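Local atomic coordinates of PmbA-related protein (PDB entry 1VL4), a protein that may act as a metallopeptidase of the U62 family and is a putative modulator of DNA gyrase. Residues 16-21 with 61-66; 249-254 with 265-270; 305-310 with 315-320. One frame throughout, in Å; residues are numbered along the deposited sequence.

Contact 1 of 3, residues 16-21 with 61-66; sequences EEFKDR and FNVEIK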
ATOM      1  N   GLU A  16      30.402   4.668 -11.696  1.00 26.11           N
ATOM      2  CA  GLU A  16      31.694   3.987 -11.665  1.00 23.44           C
ATOM      3  C   GLU A  16      32.617   4.464 -10.573  1.00 21.92           C
ATOM      4  O   GLU A  16      33.332   3.648  -9.990  1.00 20.68           O
ATOM      5  CB  GLU A  16      32.463   4.128 -12.982  1.00 25.98           C
ATOM      6  CG  GLU A  16      32.437   2.901 -13.854  1.00 38.80           C
ATOM      7  CD  GLU A  16      33.107   1.678 -13.226  1.00 43.91           C
ATOM      8  OE1 GLU A  16      34.256   1.790 -12.730  1.00 47.54           O
ATOM      9  OE2 GLU A  16      32.466   0.602 -13.249  1.00 47.36           O
ATOM     10  N   GLU A  17      32.663   5.777 -10.353  1.00 21.37           N
ATOM     11  CA  GLU A  17      33.527   6.353  -9.331  1.00 24.89           C
ATOM     12  C   GLU A  17      33.039   5.948  -7.944  1.00 21.37           C
ATOM     13  O   GLU A  17      33.828   5.593  -7.078  1.00 21.45           O
ATOM     14  CB  GLU A  17      33.513   7.861  -9.414  1.00 24.04           C
ATOM     15  CG  GLU A  17      34.316   8.445 -10.577  1.00 35.44           C
ATOM     16  CD  GLU A  17      34.068   9.957 -10.740  1.00 31.59           C
ATOM     17  OE1 GLU A  17      32.920  10.376 -11.041  1.00 44.79           O
ATOM     18  OE2 GLU A  17      35.024  10.722 -10.545  1.00 47.36           O
ATOM     19  N   PHE A  18      31.724   6.004  -7.778  1.00 18.21           N
ATOM     20  CA  PHE A  18      31.066   5.656  -6.534  1.00 20.09           C
ATOM     21  C   PHE A  18      31.358   4.178  -6.235  1.00 16.98           C
ATOM     22  O   PHE A  18      31.882   3.867  -5.181  1.00 13.67           O
ATOM     23  CB  PHE A  18      29.569   5.969  -6.664  1.00 20.48           C
ATOM     24  CG  PHE A  18      28.784   5.842  -5.382  1.00 23.96           C
ATOM     25  CD1 PHE A  18      28.693   6.901  -4.489  1.00 25.36           C
ATOM     26  CD2 PHE A  18      28.113   4.665  -5.082  1.00 24.03           C
ATOM     27  CE1 PHE A  18      27.956   6.780  -3.321  1.00 23.10           C
ATOM     28  CE2 PHE A  18      27.391   4.549  -3.903  1.00 22.46           C
ATOM     29  CZ  PHE A  18      27.298   5.597  -3.050  1.00 22.27           C
ATOM     30  N   LYS A  19      31.076   3.294  -7.193  1.00 16.90           N
ATOM     31  CA  LYS A  19      31.442   1.860  -7.128  1.00 17.80           C
ATOM     32  C   LYS A  19      32.897   1.605  -6.766  1.00 15.97           C
ATOM     33  O   LYS A  19      33.198   0.820  -5.855  1.00 15.17           O
ATOM     34  CB  LYS A  19      31.100   1.165  -8.472  1.00 19.50           C
ATOM     35  CG  LYS A  19      31.642  -0.254  -8.644  1.00 18.51           C
ATOM     36  CD  LYS A  19      31.567  -0.702 -10.097  1.00 23.38           C
ATOM     37  CE  LYS A  19      32.203  -2.061 -10.287  1.00 24.99           C
ATOM     38  NZ  LYS A  19      31.680  -2.785 -11.515  1.00 23.97           N
ATOM     39  N   ASP A  20      33.794   2.319  -7.442  1.00 15.65           N
ATOM     40  CA  ASP A  20      35.218   2.158  -7.249  1.00 17.70           C
ATOM     41  C   ASP A  20      35.623   2.547  -5.835  1.00 15.57           C
ATOM     42  O   ASP A  20      36.429   1.842  -5.203  1.00 12.24           O
ATOM     43  CB  ASP A  20      36.002   3.020  -8.259  1.00 19.32           C
ATOM     44  CG  ASP A  20      35.945   2.471  -9.692  1.00 28.37           C
ATOM     45  OD1 ASP A  20      35.442   1.342  -9.934  1.00 33.38           O
ATOM     46  OD2 ASP A  20      36.401   3.198 -10.592  1.00 40.91           O
ATOM     47  N   ARG A  21      35.093   3.671  -5.348  1.00 14.64           N
ATOM     48  CA  ARG A  21      35.439   4.121  -4.005  1.00 16.42           C
ATOM     49  C   ARG A  21      35.005   3.051  -3.004  1.00 12.87           C
ATOM     50  O   ARG A  21      35.760   2.674  -2.118  1.00 11.37           O
ATOM     51  CB  ARG A  21      34.730   5.442  -3.638  1.00 19.87           C
ATOM     52  CG  ARG A  21      35.234   6.772  -4.277  1.00 30.41           C
ATOM     53  CD  ARG A  21      36.481   7.398  -3.588  1.00 45.56           C
ATOM     54  NE  ARG A  21      36.426   7.617  -2.121  1.00 53.90           N
ATOM     55  CZ  ARG A  21      36.875   6.771  -1.178  1.00 50.21           C
ATOM     56  NH1 ARG A  21      37.382   5.577  -1.501  1.00 49.39           N
ATOM     57  NH2 ARG A  21      36.798   7.112   0.112  1.00 47.03           N
ATOM     58  N   PHE A  61      15.509   6.853  -8.662  1.00 15.10           N
ATOM     59  CA  PHE A  61      16.831   6.308  -8.605  1.00 18.04           C
ATOM     60  C   PHE A  61      17.066   5.816  -7.177  1.00 18.91           C
ATOM     61  O   PHE A  61      16.869   6.575  -6.235  1.00 14.00           O
ATOM     62  CB  PHE A  61      17.771   7.468  -8.943  1.00 23.58           C
ATOM     63  CG  PHE A  61      19.174   7.150  -8.765  1.00 19.88           C
ATOM     64  CD1 PHE A  61      19.761   6.199  -9.572  1.00 36.91           C
ATOM     65  CD2 PHE A  61      19.921   7.752  -7.740  1.00 21.72           C
ATOM     66  CE1 PHE A  61      21.100   5.856  -9.390  1.00 42.53           C
ATOM     67  CE2 PHE A  61      21.242   7.449  -7.558  1.00 28.62           C
ATOM     68  CZ  PHE A  61      21.851   6.498  -8.377  1.00 34.84           C
ATOM     69  N   ASN A  62      17.429   4.557  -7.007  1.00 17.97           N
ATOM     70  CA  ASN A  62      17.736   3.978  -5.697  1.00 21.24           C
ATOM     71  C   ASN A  62      19.081   3.230  -5.758  1.00 19.10           C
ATOM     72  O   ASN A  62      19.300   2.454  -6.680  1.00 18.61           O
ATOM     73  CB  ASN A  62      16.635   2.967  -5.306  1.00 17.43           C
ATOM     74  CG  ASN A  62      15.443   3.624  -4.649  1.00 38.94           C
ATOM     75  OD1 ASN A  62      15.538   4.164  -3.523  1.00 52.06           O
ATOM     76  ND2 ASN A  62      14.308   3.603  -5.347  1.00 41.44           N
ATOM     77  N   VAL A  63      19.966   3.461  -4.794  1.00 16.26           N
ATOM     78  CA  VAL A  63      21.186   2.658  -4.677  1.00 16.87           C
ATOM     79  C   VAL A  63      21.199   1.965  -3.303  1.00 13.63           C
ATOM     80  O   VAL A  63      20.997   2.624  -2.303  1.00 15.19           O
ATOM     81  CB  VAL A  63      22.413   3.525  -4.850  1.00 17.45           C
ATOM     82  CG1 VAL A  63      23.624   2.700  -4.732  1.00 20.51           C
ATOM     83  CG2 VAL A  63      22.374   4.142  -6.202  1.00 29.66           C
ATOM     84  N   GLU A  64      21.324   0.650  -3.284  1.00 12.13           N
ATOM     85  CA  GLU A  64      21.501  -0.121  -2.076  1.00 14.15           C
ATOM     86  C   GLU A  64      22.958  -0.533  -1.965  1.00 11.30           C
ATOM     87  O   GLU A  64      23.507  -1.142  -2.893  1.00 13.68           O
ATOM     88  CB  GLU A  64      20.671  -1.405  -2.120  1.00 16.62           C
ATOM     89  CG  GLU A  64      20.759  -2.204  -0.794  1.00 21.81           C
ATOM     90  CD  GLU A  64      20.132  -3.603  -0.877  1.00 25.69           C
ATOM     91  OE1 GLU A  64      19.698  -4.040  -1.972  1.00 40.86           O
ATOM     92  OE2 GLU A  64      20.083  -4.271   0.170  1.00 43.82           O
ATOM     93  N   ILE A  65      23.542  -0.256  -0.809  1.00  9.51           N
ATOM     94  CA  ILE A  65      24.917  -0.622  -0.491  1.00 10.69           C
ATOM     95  C   ILE A  65      24.864  -1.699   0.613  1.00 11.77           C
ATOM     96  O   ILE A  65      24.366  -1.430   1.725  1.00  8.83           O
ATOM     97  CB  ILE A  65      25.690   0.568  -0.014  1.00  8.07           C
ATOM     98  CG1 ILE A  65      25.789   1.639  -1.104  1.00 15.81           C
ATOM     99  CG2 ILE A  65      27.132   0.160   0.437  1.00 14.04           C
ATOM    100  CD1 ILE A  65      25.355   2.983  -0.694  1.00 19.73           C
ATOM    101  N   LYS A  66      25.321  -2.913   0.303  1.00  8.23           N
ATOM    102  CA  LYS A  66      25.305  -3.981   1.296  1.00 10.34           C
ATOM    103  C   LYS A  66      26.726  -4.519   1.538  1.00 10.11           C
ATOM    104  O   LYS A  66      27.418  -4.906   0.576  1.00  8.65           O
ATOM    105  CB  LYS A  66      24.390  -5.091   0.832  1.00 10.74           C
ATOM    106  CG  LYS A  66      24.183  -6.239   1.812  1.00  9.66           C
ATOM    107  CD  LYS A  66      23.182  -7.217   1.243  1.00 18.76           C
ATOM    108  CE  LYS A  66      21.734  -6.887   1.621  1.00 25.35           C
ATOM    109  NZ  LYS A  66      20.776  -7.947   1.156  1.00 32.29           N
TER
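The ring of Phe18 meets Ile65 at its edge: CD1 of Ile65 lies near the ring plane, 4.0 Å from CZ of Phe18. Val63 approaches the same ring obliquely, with its CG1 4.3 Å from CE2 of Phe18. The two residues therefore touch the far end of the ring, the part that reaches furthest from the helix. In Phe18, CG stands anti to the backbone N (chi1 -172°), which carries the ring out from helix 15-29 toward strand 51-69. Ile65 comes to meet it from the opposite direction, with CD1 as its leading atom. The contact is a helix laid against a long antiparallel sheet. Strand 51-69 runs in that sheet between strands 32-48 and 72-78, and Val63 and Ile65 both point toward the helix. The backbones stay well apart, with CA of Phe18 10.5 Å from CA of Val63, and the phenylalanine ring bridges the distance. No hydrogen bond crosses between the two segments, and the meeting is wholly apolar and buried. Leu81 packs on both Phe18 and Val63. Pro84 touches Phe18, and Cys87 of helix 84-93 touches Ile65.

Contact 2 of 3, residues 249-254 with 265-270; sequences EMFIPM and SPLKGK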
ATOM      1  N   GLU A 249      -2.090 -16.229  -8.340  1.00 15.56           N
ATOM      2  CA  GLU A 249      -1.182 -15.493  -7.484  1.00 17.86           C
ATOM      3  C   GLU A 249      -1.086 -16.071  -6.095  1.00 18.16           C
ATOM      4  O   GLU A 249      -0.036 -15.941  -5.448  1.00 18.27           O
ATOM      5  CB  GLU A 249      -1.599 -14.023  -7.401  1.00 19.08           C
ATOM      6  CG  GLU A 249      -1.513 -13.426  -8.806  1.00 27.40           C
ATOM      7  CD  GLU A 249      -0.944 -12.077  -8.785  1.00 39.87           C
ATOM      8  OE1 GLU A 249      -1.724 -11.161  -8.448  1.00 46.41           O
ATOM      9  OE2 GLU A 249       0.281 -11.956  -9.066  1.00 49.00           O
ATOM     10  N   MET A 250      -2.153 -16.726  -5.630  1.00 17.16           N
ATOM     11  CA  MET A 250      -2.104 -17.326  -4.286  1.00 17.28           C
ATOM     12  C   MET A 250      -1.197 -18.574  -4.217  1.00 17.73           C
ATOM     13  O   MET A 250      -0.877 -19.078  -3.142  1.00 21.28           O
ATOM     14  CB  MET A 250      -3.511 -17.581  -3.784  1.00 18.18           C
ATOM     15  CG  MET A 250      -4.147 -18.916  -4.197  1.00 15.97           C
ATOM     16  SD  MET A 250      -5.792 -19.056  -3.432  1.00 16.83           S
ATOM     17  CE  MET A 250      -5.408 -19.404  -1.707  1.00  9.84           C
ATOM     18  N   PHE A 251      -0.744 -19.045  -5.373  1.00 15.24           N
ATOM     19  CA  PHE A 251       0.196 -20.156  -5.425  1.00 15.68           C
ATOM     20  C   PHE A 251       1.627 -19.686  -5.129  1.00 12.90           C
ATOM     21  O   PHE A 251       2.484 -20.456  -4.728  1.00 13.83           O
ATOM     22  CB  PHE A 251       0.124 -20.770  -6.816  1.00 14.31           C
ATOM     23  CG  PHE A 251       0.761 -22.129  -6.932  1.00 18.15           C
ATOM     24  CD1 PHE A 251       0.406 -23.155  -6.082  1.00 15.34           C
ATOM     25  CD2 PHE A 251       1.708 -22.372  -7.902  1.00 14.98           C
ATOM     26  CE1 PHE A 251       1.016 -24.423  -6.204  1.00 17.83           C
ATOM     27  CE2 PHE A 251       2.293 -23.613  -8.047  1.00 19.72           C
ATOM     28  CZ  PHE A 251       1.945 -24.645  -7.206  1.00 16.09           C
ATOM     29  N   ILE A 252       1.876 -18.409  -5.320  1.00 12.66           N
ATOM     30  CA  ILE A 252       3.254 -17.897  -5.301  1.00 14.71           C
ATOM     31  C   ILE A 252       3.924 -18.031  -3.901  1.00 14.29           C
ATOM     32  O   ILE A 252       5.006 -18.617  -3.806  1.00 17.87           O
ATOM     33  CB  ILE A 252       3.316 -16.481  -5.897  1.00 14.12           C
ATOM     34  CG1 ILE A 252       3.159 -16.550  -7.426  1.00 16.45           C
ATOM     35  CG2 ILE A 252       4.623 -15.776  -5.469  1.00 20.57           C
ATOM     36  CD1 ILE A 252       3.033 -15.151  -8.134  1.00 19.02           C
ATOM     37  N   PRO A 253       3.258 -17.571  -2.818  1.00 17.77           N
ATOM     38  CA  PRO A 253       3.838 -17.839  -1.484  1.00 16.04           C
ATOM     39  C   PRO A 253       4.039 -19.329  -1.142  1.00 16.42           C
ATOM     40  O   PRO A 253       4.988 -19.683  -0.435  1.00 13.25           O
ATOM     41  CB  PRO A 253       2.844 -17.171  -0.520  1.00 18.31           C
ATOM     42  CG  PRO A 253       2.018 -16.217  -1.345  1.00 18.75           C
ATOM     43  CD  PRO A 253       2.012 -16.780  -2.738  1.00 13.89           C
ATOM     44  N   MET A 254       3.185 -20.214  -1.674  1.00 15.88           N
ATOM     45  CA  MET A 254       3.279 -21.666  -1.406  1.00 13.31           C
ATOM     46  C   MET A 254       4.556 -22.308  -1.915  1.00 12.59           C
ATOM     47  O   MET A 254       5.065 -23.275  -1.335  1.00 11.65           O
ATOM     48  CB  MET A 254       2.106 -22.422  -2.053  1.00 13.94           C
ATOM     49  CG  MET A 254       0.770 -21.799  -1.763  1.00 13.78           C
ATOM     50  SD  MET A 254      -0.557 -22.827  -2.366  1.00 18.93           S
ATOM     51  CE  MET A 254      -1.938 -21.927  -1.674  1.00 11.48           C
ATOM     52  N   SER A 265       3.567 -22.875   4.359  1.00 18.31           N
ATOM     53  CA  SER A 265       3.114 -23.357   3.053  1.00 18.03           C
ATOM     54  C   SER A 265       2.404 -24.718   3.151  1.00 16.53           C
ATOM     55  O   SER A 265       2.929 -25.660   3.732  1.00 15.10           O
ATOM     56  CB  SER A 265       4.298 -23.496   2.078  1.00 18.00           C
ATOM     57  OG  SER A 265       3.912 -24.219   0.925  1.00 15.99           O
ATOM     58  N   PRO A 266       1.248 -24.851   2.487  1.00 16.91           N
ATOM     59  CA  PRO A 266       0.576 -26.147   2.518  1.00 15.91           C
ATOM     60  C   PRO A 266       1.263 -27.216   1.619  1.00 14.97           C
ATOM     61  O   PRO A 266       0.787 -28.337   1.556  1.00 15.85           O
ATOM     62  CB  PRO A 266      -0.830 -25.798   2.019  1.00 15.47           C
ATOM     63  CG  PRO A 266      -0.593 -24.709   1.028  1.00 13.84           C
ATOM     64  CD  PRO A 266       0.526 -23.882   1.638  1.00 16.82           C
ATOM     65  N   LEU A 267       2.368 -26.870   0.949  1.00 13.88           N
ATOM     66  CA  LEU A 267       3.154 -27.797   0.140  1.00 14.03           C
ATOM     67  C   LEU A 267       4.354 -28.454   0.848  1.00 14.32           C
ATOM     68  O   LEU A 267       5.071 -29.263   0.249  1.00 14.60           O
ATOM     69  CB  LEU A 267       3.669 -27.074  -1.136  1.00 14.16           C
ATOM     70  CG  LEU A 267       2.592 -26.578  -2.103  1.00 18.24           C
ATOM     71  CD1 LEU A 267       3.224 -25.798  -3.253  1.00 20.19           C
ATOM     72  CD2 LEU A 267       1.794 -27.712  -2.670  1.00 18.28           C
ATOM     73  N   LYS A 268       4.588 -28.137   2.110  1.00 16.11           N
ATOM     74  CA  LYS A 268       5.695 -28.785   2.828  1.00 16.21           C
ATOM     75  C   LYS A 268       5.537 -30.303   2.774  1.00 15.51           C
ATOM     76  O   LYS A 268       4.440 -30.828   2.998  1.00 14.69           O
ATOM     77  CB  LYS A 268       5.759 -28.315   4.274  1.00 15.69           C
ATOM     78  CG  LYS A 268       7.058 -28.689   4.976  1.00 19.45           C
ATOM     79  CD  LYS A 268       7.012 -28.440   6.491  1.00 22.73           C
ATOM     80  CE  LYS A 268       8.328 -27.823   6.992  1.00 31.74           C
ATOM     81  NZ  LYS A 268       9.540 -28.493   6.419  1.00 37.81           N
ATOM     82  N   GLY A 269       6.629 -30.999   2.450  1.00 16.32           N
ATOM     83  CA  GLY A 269       6.621 -32.466   2.365  1.00 17.16           C
ATOM     84  C   GLY A 269       6.021 -33.097   1.102  1.00 17.30           C
ATOM     85  O   GLY A 269       5.945 -34.344   0.987  1.00 14.24           O
ATOM     86  N   LYS A 270       5.656 -32.249   0.134  1.00 17.16           N
ATOM     87  CA  LYS A 270       4.953 -32.696  -1.047  1.00 17.50           C
ATOM     88  C   LYS A 270       5.835 -32.766  -2.292  1.00 16.41           C
ATOM     89  O   LYS A 270       5.350 -33.047  -3.373  1.00 17.79           O
ATOM     90  CB  LYS A 270       3.764 -31.780  -1.315  1.00 18.39           C
ATOM     91  CG  LYS A 270       2.816 -31.595  -0.148  1.00 22.25           C
ATOM     92  CD  LYS A 270       1.496 -32.326  -0.330  1.00 31.60           C
ATOM     93  CE  LYS A 270       0.388 -31.706   0.513  1.00 34.96           C
ATOM     94  NZ  LYS A 270       0.110 -30.326   0.036  1.00 36.91           N
TER
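Ser265 reaches across to the backbone of Met254, and its OG donates a hydrogen bond of 2.7 Å to Met254 O. The hydroxyl lies in the carbonyl plane and meets a lone pair, with a C=O...donor angle of 119°. Beside this bond the contact is apolar. Met254 SD lies 3.9 Å from Pro266 CG, and the methionine chain crosses the proline ring at about a right angle. Leu267 touches two residues of the other segment with one methyl group. Leu267 CD1 lies 3.8 Å from Met254 CB. The same CD1 of Leu267 comes obliquely to the Phe251 ring, 3.9 Å from CE1.

The second shell fixes these groups. Ser265 OG is gripped twice, because it also accepts from Leu267 N at 3.1 Å. This is an ST turn, and the N-H points almost straight at the oxygen (161°). The same hydroxyl thus ties Met254 to the loop at Ser265 and helps to place Leu267. With chi1 at 168°, OG swings away from its own N to the side of its carbonyl, where it meets both Met254 O and Leu267 N. A type I turn from Ser265 to Lys268 runs into a type II turn from Leu267 to Lys270, in which Gly269 takes a positive phi. Lys270 then folds back, and its NZ donates to Pro266 O at 2.6 Å, tilted out of the carbonyl plane.

Further out, Leu413 of helix 412-417 packs on Leu267 and Lys270, and Leu416 of that helix on Phe251. Val260 of helix 257-261 touches Ser265. On the side of Phe251, strand 345-348 adds Leu346. The contact joins helix 252-255 to the loop between helix 257-261 and strand 282-285.

Contact 3 of 3, residues 305-310 with 315-320; sequences TEKFVL and LKTFLH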
ATOM      1  N   THR A 305      16.159 -18.909 -14.304  1.00 15.15           N
ATOM      2  CA  THR A 305      16.097 -20.219 -14.922  1.00 11.76           C
ATOM      3  C   THR A 305      14.648 -20.573 -15.271  1.00  9.29           C
ATOM      4  O   THR A 305      13.683 -20.106 -14.639  1.00 12.05           O
ATOM      5  CB  THR A 305      16.692 -21.329 -13.993  1.00 14.69           C
ATOM      6  OG1 THR A 305      15.929 -21.439 -12.802  1.00 12.53           O
ATOM      7  CG2 THR A 305      18.129 -21.036 -13.628  1.00 15.81           C
ATOM      8  N   GLU A 306      14.516 -21.396 -16.300  1.00 11.58           N
ATOM      9  CA  GLU A 306      13.245 -22.000 -16.714  1.00 10.85           C
ATOM     10  C   GLU A 306      13.116 -23.411 -16.144  1.00 12.50           C
ATOM     11  O   GLU A 306      14.002 -24.279 -16.308  1.00  9.78           O
ATOM     12  CB  GLU A 306      13.115 -22.003 -18.214  1.00 13.60           C
ATOM     13  CG  GLU A 306      11.807 -22.652 -18.780  1.00 13.95           C
ATOM     14  CD  GLU A 306      11.663 -22.458 -20.276  1.00 15.48           C
ATOM     15  OE1 GLU A 306      12.561 -21.818 -20.880  1.00 15.19           O
ATOM     16  OE2 GLU A 306      10.633 -22.929 -20.825  1.00 12.09           O
ATOM     17  N   LYS A 307      11.992 -23.674 -15.507  1.00 11.01           N
ATOM     18  CA  LYS A 307      11.781 -25.010 -14.940  1.00 14.12           C
ATOM     19  C   LYS A 307      10.312 -25.268 -14.700  1.00 10.61           C
ATOM     20  O   LYS A 307       9.543 -24.339 -14.564  1.00 11.54           O
ATOM     21  CB  LYS A 307      12.545 -25.210 -13.623  1.00 13.80           C
ATOM     22  CG  LYS A 307      12.119 -24.288 -12.528  1.00 11.18           C
ATOM     23  CD  LYS A 307      12.701 -22.898 -12.684  1.00 20.19           C
ATOM     24  CE  LYS A 307      12.903 -22.180 -11.374  1.00 20.48           C
ATOM     25  NZ  LYS A 307      13.263 -20.770 -11.676  1.00 14.94           N
ATOM     26  N   PHE A 308       9.962 -26.539 -14.590  1.00  9.94           N
ATOM     27  CA  PHE A 308       8.649 -26.903 -14.052  1.00 12.58           C
ATOM     28  C   PHE A 308       8.587 -26.771 -12.525  1.00 12.12           C
ATOM     29  O   PHE A 308       9.454 -27.255 -11.778  1.00 11.40           O
ATOM     30  CB  PHE A 308       8.252 -28.314 -14.456  1.00 13.77           C
ATOM     31  CG  PHE A 308       8.014 -28.469 -15.931  1.00 10.79           C
ATOM     32  CD1 PHE A 308       6.774 -28.185 -16.483  1.00 14.20           C
ATOM     33  CD2 PHE A 308       9.032 -28.941 -16.751  1.00 15.80           C
ATOM     34  CE1 PHE A 308       6.566 -28.329 -17.792  1.00 15.91           C
ATOM     35  CE2 PHE A 308       8.819 -29.114 -18.100  1.00 18.69           C
ATOM     36  CZ  PHE A 308       7.583 -28.794 -18.623  1.00 19.44           C
ATOM     37  N   VAL A 309       7.539 -26.108 -12.074  1.00 11.21           N
ATOM     38  CA  VAL A 309       7.134 -26.214 -10.692  1.00 13.77           C
ATOM     39  C   VAL A 309       6.196 -27.434 -10.529  1.00 14.27           C
ATOM     40  O   VAL A 309       6.418 -28.275  -9.666  1.00 15.01           O
ATOM     41  CB  VAL A 309       6.499 -24.908 -10.184  1.00 14.37           C
ATOM     42  CG1 VAL A 309       6.161 -25.041  -8.681  1.00 10.44           C
ATOM     43  CG2 VAL A 309       7.480 -23.755 -10.386  1.00 16.36           C
ATOM     44  N   LEU A 310       5.189 -27.522 -11.391  1.00 12.02           N
ATOM     45  CA  LEU A 310       4.381 -28.710 -11.538  1.00 15.06           C
ATOM     46  C   LEU A 310       4.581 -29.247 -12.918  1.00 12.33           C
ATOM     47  O   LEU A 310       4.474 -28.523 -13.910  1.00 12.94           O
ATOM     48  CB  LEU A 310       2.902 -28.366 -11.338  1.00 13.09           C
ATOM     49  CG  LEU A 310       2.200 -28.540  -9.996  1.00 25.01           C
ATOM     50  CD1 LEU A 310       3.104 -28.519  -8.795  1.00 22.91           C
ATOM     51  CD2 LEU A 310       1.071 -27.481  -9.879  1.00 21.74           C
ATOM     52  N   LEU A 315       4.688 -32.042  -8.135  1.00 12.90           N
ATOM     53  CA  LEU A 315       5.536 -30.980  -7.636  1.00 13.15           C
ATOM     54  C   LEU A 315       7.056 -31.353  -7.732  1.00 15.35           C
ATOM     55  O   LEU A 315       7.548 -32.274  -7.054  1.00 12.93           O
ATOM     56  CB  LEU A 315       5.152 -30.623  -6.197  1.00 13.51           C
ATOM     57  CG  LEU A 315       5.976 -29.534  -5.519  1.00 16.01           C
ATOM     58  CD1 LEU A 315       5.712 -28.154  -6.087  1.00 19.31           C
ATOM     59  CD2 LEU A 315       5.727 -29.544  -3.996  1.00 12.57           C
ATOM     60  N   LYS A 316       7.786 -30.583  -8.543  1.00 13.04           N
ATOM     61  CA  LYS A 316       9.175 -30.860  -8.881  1.00 12.76           C
ATOM     62  C   LYS A 316      10.149 -30.100  -8.051  1.00 15.04           C
ATOM     63  O   LYS A 316      11.201 -30.614  -7.819  1.00 11.71           O
ATOM     64  CB  LYS A 316       9.490 -30.541 -10.354  1.00 12.56           C
ATOM     65  CG  LYS A 316       8.508 -31.151 -11.342  1.00 15.83           C
ATOM     66  CD  LYS A 316       8.397 -32.674 -11.191  1.00 16.83           C
ATOM     67  CE  LYS A 316       9.677 -33.357 -11.595  1.00 25.95           C
ATOM     68  NZ  LYS A 316       9.483 -34.813 -11.856  1.00 24.33           N
ATOM     69  N   THR A 317       9.859 -28.853  -7.681  1.00 15.08           N
ATOM     70  CA  THR A 317      10.849 -28.052  -6.924  1.00 14.92           C
ATOM     71  C   THR A 317      10.145 -26.926  -6.247  1.00 14.89           C
ATOM     72  O   THR A 317       9.092 -26.498  -6.716  1.00 12.83           O
ATOM     73  CB  THR A 317      11.947 -27.417  -7.868  1.00 19.00           C
ATOM     74  OG1 THR A 317      12.926 -26.671  -7.111  1.00 19.63           O
ATOM     75  CG2 THR A 317      11.317 -26.488  -8.910  1.00 19.29           C
ATOM     76  N   PHE A 318      10.748 -26.406  -5.175  1.00 11.36           N
ATOM     77  CA  PHE A 318      10.397 -25.068  -4.700  1.00 13.75           C
ATOM     78  C   PHE A 318      11.320 -24.047  -5.369  1.00 14.48           C
ATOM     79  O   PHE A 318      12.300 -24.397  -6.019  1.00 15.41           O
ATOM     80  CB  PHE A 318      10.505 -24.989  -3.176  1.00 12.36           C
ATOM     81  CG  PHE A 318       9.607 -25.935  -2.469  1.00 17.16           C
ATOM     82  CD1 PHE A 318       8.220 -25.850  -2.632  1.00 19.18           C
ATOM     83  CD2 PHE A 318      10.122 -26.932  -1.637  1.00 22.20           C
ATOM     84  CE1 PHE A 318       7.374 -26.739  -1.985  1.00 12.63           C
ATOM     85  CE2 PHE A 318       9.262 -27.835  -0.983  1.00 18.75           C
ATOM     86  CZ  PHE A 318       7.903 -27.729  -1.152  1.00 12.89           C
ATOM     87  N   LEU A 319      10.966 -22.796  -5.206  1.00 14.37           N
ATOM     88  CA  LEU A 319      11.782 -21.679  -5.620  1.00 14.38           C
ATOM     89  C   LEU A 319      12.668 -21.210  -4.438  1.00 15.46           C
ATOM     90  O   LEU A 319      12.251 -21.216  -3.287  1.00 14.41           O
ATOM     91  CB  LEU A 319      10.879 -20.543  -6.122  1.00 13.66           C
ATOM     92  CG  LEU A 319       9.964 -20.958  -7.305  1.00 14.55           C
ATOM     93  CD1 LEU A 319       9.227 -19.765  -7.824  1.00 15.48           C
ATOM     94  CD2 LEU A 319      10.734 -21.613  -8.423  1.00 18.59           C
ATOM     95  N   HIS A 320      13.891 -20.818  -4.766  1.00 14.82           N
ATOM     96  CA  HIS A 320      14.926 -20.508  -3.805  1.00 14.52           C
ATOM     97  C   HIS A 320      15.566 -19.120  -3.978  1.00 16.32           C
ATOM     98  O   HIS A 320      15.524 -18.511  -5.053  1.00 14.08           O
ATOM     99  CB  HIS A 320      16.042 -21.545  -3.911  1.00 15.60           C
ATOM    100  CG  HIS A 320      15.650 -22.907  -3.424  1.00 12.12           C
ATOM    101  ND1 HIS A 320      15.731 -23.271  -2.102  1.00 17.96           N
ATOM    102  CD2 HIS A 320      15.170 -23.983  -4.084  1.00 17.32           C
ATOM    103  CE1 HIS A 320      15.335 -24.527  -1.971  1.00 17.76           C
ATOM    104  NE2 HIS A 320      14.988 -24.980  -3.161  1.00 17.68           N
TER
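Leu310 and Leu315 form an antiparallel, non-hydrogen-bonded pair with CA atoms 4.7 Å apart, and next to it Lys316 N donates to Val309 O at 2.9 Å, nearly straight at 176°. Leu315 CA also points its hydrogen at Val309 O. CD1 of Leu310 meets CD1 of Leu315 at 3.8 Å. Val309 lies alongside Leu315, and the two side chains point the same way. Val309 and Leu310 both face Ile282 of the neighbouring strand, which makes a classic beta bulge. The chain turns a corner here, and strand 307-311 lies between strands 282-285 and 314-315 in a mixed sheet. Just before the bulge, Phe308 O is met by CG2 of Thr317 at 3.5 Å. Lys307 bends at chi2 (-78°), and its CE lies against Leu319 CD2 at 3.7 Å. Its NZ forms a salt bridge with Asp284. NZ also donates to Thr305 OG1 and, from above the carbonyl plane, to Thr305 O. Replacing Lys307 by an alanine is likely to strip Asp284 of this salt bridge and open a gap beside Leu319. Thr317 OG1 donates to Phe318 O at 2.6 Å, in the carbonyl plane. Thr317 O is buried against Val309 CG1 and has no polar partner.

Contacts 2 and 3 are neighbours, with centres about 12 Å apart, and both lie in the C-terminal metallopeptidase domain. They share a core: Phe251 packs on Val309 and Leu310, Leu267 O meets the Phe318 ring, and Lys270 O meets Leu315. Contact 1 stands apart, its centre about 36 Å from that of contact 2 and 33 Å from that of contact 3. It is buried between a helix and the long antiparallel sheet, and its chemistry is purely apolar. Contact 2 is also buried, but pins a loop to a short helix with a hydroxyl. Contact 3 is partly buried. It combines sheet pairing with the ion-paired Lys307, and exposed Lys316 lies at its border.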